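Local coordinates for protein DNA methyltransferase (PDB 4ONQ) that probably methylates cytosine in DNA at carbon 5, seen here as its catalytic domain with the cofactor analogue sinefungin bound, at residues F40-V45 against S339-I344; G51-I56 against I63-V68; A141-D146 against G170-A175; E181-L186 against T201-S206. The protein carries 5 engineered substitutions. All coordinates share one frame; numbering follows the deposited sequence.

Contact 1: residues F40-V45 against S339-I344. Engineered in segment 339-344: Ser339 (natural residue Tyr), Ser340 (natural residue Asp).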
# COMPACT_ATOMS: atom_id res chain seq x y z
N PHE A 40 -3.86 9.06 -13.35
CA PHE A 40 -3.96 7.65 -13.02
C PHE A 40 -2.76 7.16 -12.23
O PHE A 40 -1.65 7.67 -12.38
CB PHE A 40 -4.23 6.78 -14.25
CG PHE A 40 -3.02 6.53 -15.10
CD1 PHE A 40 -2.19 5.45 -14.86
CD2 PHE A 40 -2.73 7.37 -16.17
CE1 PHE A 40 -1.08 5.21 -15.66
CE2 PHE A 40 -1.63 7.13 -16.98
CZ PHE A 40 -0.80 6.05 -16.72
N TYR A 41 -3.01 6.17 -11.39
CA TYR A 41 -2.01 5.65 -10.48
C TYR A 41 -2.19 4.14 -10.42
O TYR A 41 -3.23 3.65 -9.98
CB TYR A 41 -2.22 6.27 -9.10
CG TYR A 41 -1.13 6.02 -8.09
CD1 TYR A 41 0.02 6.83 -8.05
CD2 TYR A 41 -1.27 5.01 -7.13
CE1 TYR A 41 1.01 6.61 -7.10
CE2 TYR A 41 -0.30 4.78 -6.18
CZ TYR A 41 0.84 5.58 -6.17
OH TYR A 41 1.79 5.34 -5.21
N TYR A 42 -1.19 3.41 -10.90
CA TYR A 42 -1.22 1.95 -10.91
C TYR A 42 -0.08 1.38 -10.08
O TYR A 42 1.07 1.80 -10.22
CB TYR A 42 -1.15 1.40 -12.34
CG TYR A 42 -1.21 -0.11 -12.35
CD1 TYR A 42 -2.42 -0.76 -12.14
CD2 TYR A 42 -0.07 -0.88 -12.52
CE1 TYR A 42 -2.49 -2.14 -12.13
CE2 TYR A 42 -0.13 -2.26 -12.51
CZ TYR A 42 -1.35 -2.88 -12.31
OH TYR A 42 -1.44 -4.26 -12.29
N GLU A 43 -0.38 0.40 -9.24
CA GLU A 43 0.63 -0.20 -8.38
C GLU A 43 0.78 -1.68 -8.67
O GLU A 43 -0.20 -2.40 -8.81
CB GLU A 43 0.26 0.01 -6.91
CG GLU A 43 1.19 -0.69 -5.92
CD GLU A 43 0.48 -1.75 -5.09
OE1 GLU A 43 -0.61 -2.21 -5.50
OE2 GLU A 43 1.02 -2.13 -4.03
N ASN A 44 2.03 -2.14 -8.76
CA ASN A 44 2.27 -3.57 -8.89
C ASN A 44 3.53 -3.98 -8.15
O ASN A 44 4.37 -3.14 -7.82
CB ASN A 44 2.37 -3.97 -10.37
CG ASN A 44 1.64 -5.26 -10.67
OD1 ASN A 44 1.50 -6.12 -9.80
ND2 ASN A 44 1.16 -5.40 -11.89
N VAL A 45 3.66 -5.27 -7.88
CA VAL A 45 4.87 -5.82 -7.25
C VAL A 45 6.10 -5.41 -8.05
O VAL A 45 6.10 -5.49 -9.27
CB VAL A 45 4.81 -7.35 -7.18
CG1 VAL A 45 6.05 -7.90 -6.48
CG2 VAL A 45 3.55 -7.81 -6.48
N SER A 339 -5.86 -6.04 -17.26
CA SER A 339 -6.45 -5.66 -18.50
C SER A 339 -7.70 -4.95 -18.24
O SER A 339 -8.07 -4.06 -18.95
CB SER A 339 -6.74 -6.88 -19.34
OG SER A 339 -5.54 -7.55 -19.65
N SER A 340 -8.39 -5.37 -17.22
CA SER A 340 -9.60 -4.66 -16.82
C SER A 340 -9.28 -3.23 -16.41
O SER A 340 -9.99 -2.28 -16.79
CB SER A 340 -10.30 -5.40 -15.68
OG SER A 340 -10.81 -6.65 -16.12
N TYR A 341 -8.20 -3.07 -15.65
CA TYR A 341 -7.76 -1.73 -15.25
C TYR A 341 -7.50 -0.86 -16.48
O TYR A 341 -7.98 0.27 -16.56
CB TYR A 341 -6.50 -1.80 -14.39
CG TYR A 341 -5.99 -0.45 -13.95
CD1 TYR A 341 -6.39 0.10 -12.74
CD2 TYR A 341 -5.10 0.27 -14.74
CE1 TYR A 341 -5.93 1.33 -12.34
CE2 TYR A 341 -4.64 1.50 -14.35
CZ TYR A 341 -5.05 2.03 -13.14
OH TYR A 341 -4.58 3.26 -12.75
N VAL A 342 -6.76 -1.41 -17.43
CA VAL A 342 -6.39 -0.67 -18.64
C VAL A 342 -7.62 -0.30 -19.47
O VAL A 342 -7.76 0.85 -19.90
CB VAL A 342 -5.40 -1.48 -19.49
CG1 VAL A 342 -5.08 -0.76 -20.79
CG2 VAL A 342 -4.14 -1.75 -18.70
N ARG A 343 -8.49 -1.28 -19.69
CA ARG A 343 -9.73 -1.08 -20.44
C ARG A 343 -10.52 0.07 -19.84
O ARG A 343 -10.97 0.98 -20.54
CB ARG A 343 -10.57 -2.35 -20.40
CG ARG A 343 -11.79 -2.33 -21.32
CD ARG A 343 -12.80 -3.41 -20.93
NE ARG A 343 -13.72 -2.93 -19.90
CZ ARG A 343 -13.89 -3.52 -18.72
NH1 ARG A 343 -13.20 -4.60 -18.40
NH2 ARG A 343 -14.76 -3.01 -17.85
N ILE A 344 -10.67 0.03 -18.52
CA ILE A 344 -11.47 1.04 -17.83
C ILE A 344 -10.83 2.43 -17.86
O ILE A 344 -11.52 3.42 -18.12
CB ILE A 344 -11.79 0.59 -16.39
CG1 ILE A 344 -12.74 -0.60 -16.44
CG2 ILE A 344 -12.39 1.73 -15.59
CD1 ILE A 344 -13.34 -0.95 -15.12
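This is a buried aromatic contact between a central strand and a helix of the methyltransferase fold. Tyr341 of helix 337-352 packs against Tyr42 and Phe40 of strand 39-45. The two segments run nearly antiparallel, at 173°, with axes 11.1 Å apart at their closest. Tyr42 meets Tyr341 edge to face: the ring centroids are 5.0 Å apart and the planes 55° apart. CD1 of Tyr42 stands 3.7 Å above the middle of the Tyr341 ring. Tyr341 reaches there because its CG lies anti to the backbone N (chi1 180°), which carries the ring from the helix to the strand. Tyr341 OH lies 3.8 Å from Phe40 CB, at the edge of the Phe40 ring and near its plane. The same OH is 3.1 Å from Tyr41 O. Tyr341 also touches Leu236 of strand 231-236, two places along the sheet from strand 39-45. Replacing Tyr341 with an alanine would probably open a gap under Tyr42 and leave its ring edge without a face to rest on. The chemistry is mostly aromatic and apolar, with one phenol oxygen set beside the strand backbone, so ring shape rather than charge fits this helix to the sheet.

Contact 2: residues G51-I56 against I63-V68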
# COMPACT_ATOMS: atom_id res chain seq x y z
N GLY A 51 9.68 -8.87 -19.09
CA GLY A 51 8.57 -8.85 -20.02
C GLY A 51 7.27 -8.33 -19.44
O GLY A 51 6.47 -7.70 -20.13
N VAL A 52 7.05 -8.60 -18.15
CA VAL A 52 5.81 -8.17 -17.51
C VAL A 52 5.75 -6.65 -17.37
O VAL A 52 4.76 -6.03 -17.73
CB VAL A 52 5.62 -8.84 -16.13
CG1 VAL A 52 4.38 -8.27 -15.44
CG2 VAL A 52 5.50 -10.34 -16.28
N TRP A 53 6.82 -6.06 -16.85
CA TRP A 53 6.87 -4.62 -16.71
C TRP A 53 6.90 -3.94 -18.08
O TRP A 53 6.33 -2.86 -18.26
CB TRP A 53 8.06 -4.19 -15.85
CG TRP A 53 7.75 -4.26 -14.38
CD1 TRP A 53 8.28 -5.12 -13.46
CD2 TRP A 53 6.81 -3.44 -13.67
NE1 TRP A 53 7.73 -4.88 -12.22
CE2 TRP A 53 6.83 -3.86 -12.32
CE3 TRP A 53 5.96 -2.39 -14.04
CZ2 TRP A 53 6.04 -3.26 -11.35
CZ3 TRP A 53 5.17 -1.81 -13.07
CH2 TRP A 53 5.22 -2.24 -11.75
N ASP A 54 7.53 -4.59 -19.06
CA ASP A 54 7.45 -4.10 -20.43
C ASP A 54 5.99 -4.04 -20.91
O ASP A 54 5.55 -3.03 -21.45
CB ASP A 54 8.30 -4.95 -21.37
CG ASP A 54 9.79 -4.65 -21.25
OD1 ASP A 54 10.14 -3.54 -20.78
OD2 ASP A 54 10.60 -5.51 -21.63
N THR A 55 5.26 -5.13 -20.69
CA THR A 55 3.85 -5.21 -21.05
C THR A 55 3.02 -4.13 -20.36
O THR A 55 2.20 -3.46 -21.00
CB THR A 55 3.25 -6.58 -20.66
OG1 THR A 55 3.94 -7.63 -21.35
CG2 THR A 55 1.76 -6.63 -21.00
N ILE A 56 3.22 -3.98 -19.06
CA ILE A 56 2.49 -2.99 -18.27
C ILE A 56 2.75 -1.58 -18.78
O ILE A 56 1.82 -0.79 -18.93
CB ILE A 56 2.83 -3.09 -16.77
CG1 ILE A 56 2.27 -4.39 -16.19
CG2 ILE A 56 2.28 -1.90 -16.01
CD1 ILE A 56 2.76 -4.71 -14.78
N ILE A 63 4.64 4.79 -20.21
CA ILE A 63 5.21 5.31 -18.96
C ILE A 63 6.14 4.31 -18.26
O ILE A 63 5.84 3.12 -18.16
CB ILE A 63 4.08 5.76 -18.00
CG1 ILE A 63 3.19 6.81 -18.68
CG2 ILE A 63 4.66 6.30 -16.69
CD1 ILE A 63 2.18 7.45 -17.75
N GLU A 64 7.25 4.79 -17.75
CA GLU A 64 8.12 3.90 -17.05
C GLU A 64 7.76 3.93 -15.59
O GLU A 64 7.49 4.97 -15.03
CB GLU A 64 9.56 4.33 -17.19
CG GLU A 64 10.18 4.13 -18.51
CD GLU A 64 11.31 5.11 -18.71
OE1 GLU A 64 11.44 6.01 -17.87
OE2 GLU A 64 12.06 4.98 -19.69
N PRO A 65 7.82 2.78 -14.97
CA PRO A 65 7.40 2.69 -13.57
C PRO A 65 8.36 3.41 -12.66
O PRO A 65 9.53 3.60 -13.02
CB PRO A 65 7.44 1.19 -13.29
CG PRO A 65 8.43 0.66 -14.26
CD PRO A 65 8.24 1.48 -15.50
N GLU A 66 7.86 3.83 -11.50
CA GLU A 66 8.68 4.42 -10.46
C GLU A 66 8.78 3.40 -9.35
O GLU A 66 7.78 3.07 -8.70
CB GLU A 66 8.04 5.72 -9.95
CG GLU A 66 8.74 6.31 -8.74
CD GLU A 66 8.13 7.63 -8.28
OE1 GLU A 66 6.96 7.92 -8.62
OE2 GLU A 66 8.84 8.39 -7.58
N PHE A 67 9.98 2.86 -9.16
CA PHE A 67 10.20 1.83 -8.16
C PHE A 67 10.56 2.44 -6.82
O PHE A 67 11.49 3.24 -6.73
CB PHE A 67 11.30 0.87 -8.61
CG PHE A 67 10.94 0.06 -9.83
CD1 PHE A 67 9.99 -0.95 -9.75
CD2 PHE A 67 11.57 0.30 -11.04
CE1 PHE A 67 9.66 -1.70 -10.86
CE2 PHE A 67 11.24 -0.45 -12.16
CZ PHE A 67 10.29 -1.45 -12.07
N VAL A 68 9.81 2.07 -5.79
CA VAL A 68 10.08 2.57 -4.45
C VAL A 68 9.80 1.52 -3.37
O VAL A 68 8.86 0.71 -3.47
CB VAL A 68 9.38 3.94 -4.18
CG1 VAL A 68 8.20 4.14 -5.11
CG2 VAL A 68 8.96 4.09 -2.73
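Helix 51-56 comes nearest to segment 63-68 at Trp53 and Pro65, whose CA atoms are 8.0 Å apart; the second segment runs from a loop into a strand. Trp53 carries the helix side of the contact. Its CG is anti to the carbonyl carbon (chi1 -83°), which turns the indole toward Pro65 and Phe67. The pyrrolidine ring of Pro65 meets the six-membered part of the indole, with CB 3.8 Å from Trp53 CZ3 and CG 3.9 Å from Trp53 CE3. Phe67 comes in with its edge. Phe67 CE1 sits 3.8 Å above the Trp53 indole plane, toward the rim, in a T-shaped stack on the five-membered ring. The centroids are 5.3 Å apart and the planes 82° apart. Together these elements form a beta-alpha-beta crossover: strand 39-45, helix 50-59, then the edge strand 66-69. The antiparallel strand 79-84 lies between the two parallel strands, as in the class I methyltransferase sheet. Trp53 and Pro65 both touch Ile83 of that middle strand, so the indole is wedged between helix and sheet. Its opposite face is covered from within the helix by Ile56, with CD1 4.0 Å above the plane. Its polar edge is used as well, since Trp53 NE1 is hydrogen-bonded to Ala46 O, in the link between strand 39-45 and helix 50-59. Pro65 also supports Phe67 directly: its CB lies 4.1 Å over one face of the phenyl ring, whose edge points at the indole.

Contact 3: residues A141-D146 against G170-A175; sequences AVEDFD and GRNKVA
The last part of helix 132-143 meets the tip of a beta hairpin, and the nearest CA atoms, those of Glu143 and Asn172, are 5.9 Å apart. The tip is a type II turn from Gly170 to Lys173, closed by the bond from Lys173 N to Gly170 O at 3.1 Å and by a weak return bond. Asn172 takes the third place of this turn, with a positive phi of 67°, and projects its side chain toward the helix. There its amide spans two neighbouring residues. The oxygen side faces Val142: Asn172 OD1 is 3.4 Å from Val142 CG2. Glu143 CG lies over one face of the Asn172 amide, and Asn172 ND2 is 3.4 Å from Glu143 CG. Val142 and Asn172 lie alongside each other and point in opposite directions. Glu143 crosses the amide at about a right angle, and its carboxylate plane is turned 89° from the amide plane. That carboxylate is engaged within its own helix, where OE2 forms a salt bridge with Arg139. On the helix side, Val142 also packs on Val157 of helix 151-164. The hairpin and these helices form a lobe away from the central sheet, consistent with the target-recognition lobe of C5 methyltransferases. Putting an alanine at Asn172 would probably open a gap beside Val142 CG2 and leave the Glu143 methylene without its flat neighbour. No hydrogen bond crosses between these segments; what joins them is van der Waals contact between the Asn172 amide and the aliphatic carbons of Val142 and Glu143.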
# COMPACT_ATOMS: atom_id res chain seq x y z
N ALA A 141 14.42 -23.87 20.61
CA ALA A 141 15.74 -23.67 20.04
C ALA A 141 16.60 -22.67 20.84
O ALA A 141 17.81 -22.85 20.95
CB ALA A 141 15.64 -23.26 18.58
N VAL A 142 15.99 -21.62 21.38
CA VAL A 142 16.76 -20.61 22.14
C VAL A 142 16.72 -20.78 23.67
O VAL A 142 17.54 -20.21 24.39
CB VAL A 142 16.33 -19.17 21.81
CG1 VAL A 142 16.48 -18.90 20.32
CG2 VAL A 142 14.90 -18.93 22.26
N GLU A 143 15.76 -21.54 24.17
CA GLU A 143 15.55 -21.72 25.59
C GLU A 143 16.69 -22.36 26.35
O GLU A 143 16.90 -22.04 27.50
CB GLU A 143 14.36 -22.61 25.78
CG GLU A 143 13.30 -22.05 26.57
CD GLU A 143 12.15 -22.98 26.71
OE1 GLU A 143 12.23 -24.11 26.23
OE2 GLU A 143 11.16 -22.58 27.33
N ASP A 144 17.40 -23.29 25.72
CA ASP A 144 18.44 -24.04 26.41
C ASP A 144 19.61 -23.19 26.88
O ASP A 144 20.18 -23.42 27.94
CB ASP A 144 18.96 -25.17 25.52
CG ASP A 144 17.98 -26.32 25.42
OD1 ASP A 144 17.26 -26.57 26.41
OD2 ASP A 144 17.94 -26.98 24.36
N PHE A 145 19.96 -22.19 26.07
CA PHE A 145 21.07 -21.32 26.35
C PHE A 145 20.56 -20.06 27.03
O PHE A 145 19.48 -19.57 26.69
CB PHE A 145 21.78 -20.97 25.03
CG PHE A 145 21.81 -22.12 24.06
CD1 PHE A 145 22.78 -23.11 24.16
CD2 PHE A 145 20.84 -22.25 23.07
CE1 PHE A 145 22.81 -24.18 23.29
CE2 PHE A 145 20.85 -23.32 22.20
CZ PHE A 145 21.84 -24.29 22.31
N ASP A 146 21.29 -19.55 27.98
CA ASP A 146 20.95 -18.25 28.49
C ASP A 146 21.80 -17.26 27.79
O ASP A 146 22.55 -16.55 28.41
CB ASP A 146 21.24 -18.16 29.94
CG ASP A 146 22.50 -18.82 30.28
OD1 ASP A 146 22.77 -19.84 29.63
OD2 ASP A 146 23.22 -18.32 31.16
N GLY A 170 9.00 -11.29 24.36
CA GLY A 170 9.42 -11.71 25.69
C GLY A 170 10.70 -12.50 25.52
O GLY A 170 11.12 -12.76 24.39
N ARG A 171 11.33 -12.88 26.63
CA ARG A 171 12.52 -13.71 26.55
C ARG A 171 12.11 -15.11 26.09
O ARG A 171 11.18 -15.70 26.64
CB ARG A 171 13.23 -13.77 27.90
CG ARG A 171 14.66 -14.29 27.81
CD ARG A 171 15.33 -14.28 29.17
NE ARG A 171 15.19 -12.98 29.83
CZ ARG A 171 15.81 -12.64 30.95
NH1 ARG A 171 16.63 -13.50 31.54
NH2 ARG A 171 15.62 -11.44 31.48
N ASN A 172 12.80 -15.60 25.06
CA ASN A 172 12.46 -16.86 24.39
C ASN A 172 11.14 -16.85 23.63
O ASN A 172 10.70 -17.89 23.13
CB ASN A 172 12.48 -18.04 25.36
CG ASN A 172 13.80 -18.22 26.05
OD1 ASN A 172 14.85 -17.91 25.49
ND2 ASN A 172 13.77 -18.74 27.28
N LYS A 173 10.49 -15.69 23.54
CA LYS A 173 9.18 -15.61 22.89
C LYS A 173 9.15 -14.69 21.68
O LYS A 173 9.23 -13.47 21.82
CB LYS A 173 8.11 -15.19 23.89
CG LYS A 173 8.03 -16.07 25.12
CD LYS A 173 6.75 -15.81 25.89
CE LYS A 173 6.66 -14.35 26.31
NZ LYS A 173 5.32 -14.04 26.85
N VAL A 174 9.03 -15.28 20.50
CA VAL A 174 8.72 -14.51 19.31
C VAL A 174 7.26 -14.70 18.98
O VAL A 174 6.64 -15.69 19.38
CB VAL A 174 9.55 -14.92 18.08
CG1 VAL A 174 11.01 -14.53 18.26
CG2 VAL A 174 9.40 -16.41 17.82
N ALA A 175 6.71 -13.76 18.23
CA ALA A 175 5.30 -13.79 17.87
C ALA A 175 5.11 -13.18 16.50
O ALA A 175 5.87 -12.31 16.08
CB ALA A 175 4.49 -13.02 18.91

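Contact 4: residues E181-L186 against T201-S206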
# COMPACT_ATOMS: atom_id res chain seq x y z
N GLU A 181 -0.85 -3.87 14.90
CA GLU A 181 0.52 -3.54 14.53
C GLU A 181 0.67 -3.43 13.02
O GLU A 181 1.30 -2.50 12.51
CB GLU A 181 1.50 -4.55 15.12
CG GLU A 181 1.40 -4.65 16.63
CD GLU A 181 2.17 -5.81 17.25
OE1 GLU A 181 2.37 -6.86 16.59
OE2 GLU A 181 2.58 -5.66 18.42
N VAL A 182 0.08 -4.38 12.29
CA VAL A 182 0.10 -4.35 10.83
C VAL A 182 -0.64 -3.11 10.32
O VAL A 182 -0.15 -2.41 9.43
CB VAL A 182 -0.53 -5.63 10.21
CG1 VAL A 182 -0.47 -5.57 8.69
CG2 VAL A 182 0.15 -6.88 10.73
N GLU A 183 -1.80 -2.82 10.90
CA GLU A 183 -2.58 -1.64 10.56
C GLU A 183 -1.74 -0.38 10.68
O GLU A 183 -1.75 0.47 9.79
CB GLU A 183 -3.79 -1.50 11.47
CG GLU A 183 -4.98 -2.35 11.06
CD GLU A 183 -6.07 -2.33 12.11
OE1 GLU A 183 -5.81 -1.81 13.23
OE2 GLU A 183 -7.18 -2.83 11.83
N MET A 184 -1.00 -0.26 11.77
CA MET A 184 -0.23 0.95 11.93
C MET A 184 0.99 0.97 11.01
O MET A 184 1.37 2.03 10.52
CB MET A 184 0.13 1.21 13.39
CG MET A 184 1.24 0.38 13.92
SD MET A 184 2.54 1.48 14.48
CE MET A 184 3.64 1.42 13.08
N LEU A 185 1.59 -0.19 10.75
CA LEU A 185 2.73 -0.25 9.84
C LEU A 185 2.33 0.20 8.43
O LEU A 185 3.12 0.82 7.73
CB LEU A 185 3.33 -1.65 9.82
CG LEU A 185 4.10 -2.06 11.07
CD1 LEU A 185 4.51 -3.51 10.98
CD2 LEU A 185 5.31 -1.17 11.28
N LEU A 186 1.11 -0.11 8.03
CA LEU A 186 0.62 0.26 6.71
C LEU A 186 0.03 1.67 6.63
O LEU A 186 -0.29 2.14 5.54
CB LEU A 186 -0.39 -0.77 6.20
CG LEU A 186 0.23 -2.14 5.92
CD1 LEU A 186 -0.84 -3.17 5.66
CD2 LEU A 186 1.21 -2.05 4.75
N THR A 201 -8.02 -14.04 10.20
CA THR A 201 -7.21 -14.43 9.03
C THR A 201 -7.52 -13.55 7.83
O THR A 201 -6.63 -13.23 7.03
CB THR A 201 -7.36 -15.95 8.67
OG1 THR A 201 -8.43 -16.12 7.73
CG2 THR A 201 -7.61 -16.78 9.91
N ASP A 202 -8.78 -13.13 7.72
CA ASP A 202 -9.17 -12.20 6.67
C ASP A 202 -8.66 -10.79 6.93
O ASP A 202 -8.41 -10.03 5.99
CB ASP A 202 -10.70 -12.18 6.49
CG ASP A 202 -11.18 -13.15 5.44
OD1 ASP A 202 -10.36 -13.56 4.59
OD2 ASP A 202 -12.38 -13.50 5.45
N ARG A 203 -8.52 -10.42 8.20
CA ARG A 203 -7.88 -9.15 8.54
C ARG A 203 -6.48 -9.17 7.94
O ARG A 203 -6.07 -8.24 7.25
CB ARG A 203 -7.78 -8.98 10.06
CG ARG A 203 -9.05 -8.58 10.78
CD ARG A 203 -8.78 -7.28 11.53
NE ARG A 203 -8.68 -7.42 12.98
CZ ARG A 203 -8.17 -6.47 13.76
NH1 ARG A 203 -8.11 -6.66 15.08
NH2 ARG A 203 -7.71 -5.34 13.23
N TYR A 204 -5.75 -10.25 8.20
CA TYR A 204 -4.40 -10.38 7.65
C TYR A 204 -4.37 -10.41 6.13
O TYR A 204 -3.49 -9.83 5.52
CB TYR A 204 -3.71 -11.63 8.17
CG TYR A 204 -3.27 -11.56 9.61
CD1 TYR A 204 -3.83 -12.40 10.56
CD2 TYR A 204 -2.27 -10.67 10.01
CE1 TYR A 204 -3.42 -12.36 11.87
CE2 TYR A 204 -1.86 -10.61 11.33
CZ TYR A 204 -2.44 -11.47 12.25
OH TYR A 204 -2.04 -11.46 13.57
N LYS A 205 -5.33 -11.04 5.52
CA LYS A 205 -5.36 -11.07 4.10
C LYS A 205 -5.66 -9.73 3.48
O LYS A 205 -5.08 -9.37 2.52
CB LYS A 205 -6.35 -12.12 3.67
CG LYS A 205 -6.49 -12.29 2.20
CD LYS A 205 -7.64 -13.19 1.84
CE LYS A 205 -7.67 -13.59 0.38
NZ LYS A 205 -8.36 -12.64 -0.51
N SER A 206 -6.57 -8.98 4.05
CA SER A 206 -6.88 -7.66 3.52
C SER A 206 -5.76 -6.65 3.77
O SER A 206 -5.50 -5.78 2.93
CB SER A 206 -8.21 -7.14 4.10
OG SER A 206 -9.31 -7.89 3.59
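Glu183 reaches out from helix 179-186 and sets its carboxylate against the guanidinium of Arg203 on helix 200-208. The salt bridge runs from Glu183 OE2 to Arg203 NH2 at 2.9 Å. The other oxygen, Glu183 OE1, is 4.0 Å from Arg203 NH2, so the contact uses one corner of the carboxylate and is not a paired, two-point grip. The carboxylate lies at the edge of the guanidinium, and the two flat groups are 52° apart. Glu183 is extended beyond CG. Arg203 is instead bent at chi2 (-123°) and chi3 (-107°), and the bends bring NH2 to the glutamate. The chain between the helices completes the site. Thr193 OG1 bonds to both Glu183 OE2 and Arg203 NH2, while the backbone N of Asn191 bonds to OE1. Beside the charged pair lies an apolar contact. Val182 CG2 meets the edge of the Tyr204 ring, 4.3 Å from CE2, and the CA atoms of these two residues, 8.2 Å apart, are the nearest across the two segments. Tyr204 is fixed at its far end by a bond from its hydroxyl to Leu177 O. Leu207, one turn beyond Arg203, adds apolar cover to Val182 and Glu183. Segments 181-186 and 201-206 are thus joined by one ionic contact and one apolar contact. The buried carboxylate has an arginine, a threonine hydroxyl and a backbone N-H around it, which would probably favour its charged form and tie the connecting chain to both helices.

In the fold
Contacts 1 and 2 adjoin, with centres 11 Å apart, and both segments of contact 2 touch strand 39-45 of contact 1: Phe40 CZ is 3.5 Å from Ile63 CD1, and Asn44 CB is 3.6 Å from Trp53 CH2. Both pack helices on the central sheet. Contact 4 lies on the other side of the chain's centre, about 9 Å from contact 1 by nearest atoms. Contact 3 is 45 Å from contact 1 between centres, but strand 173-176 leads directly into helix 179-186 of contact 4. Sinefungin lies about 9 Å from the Tyr42 side chain, 11 Å from Val182 and 13 Å from Trp53. Tyr42 touches Pro315, next to Cys316, predicted to be catalytic and not modelled.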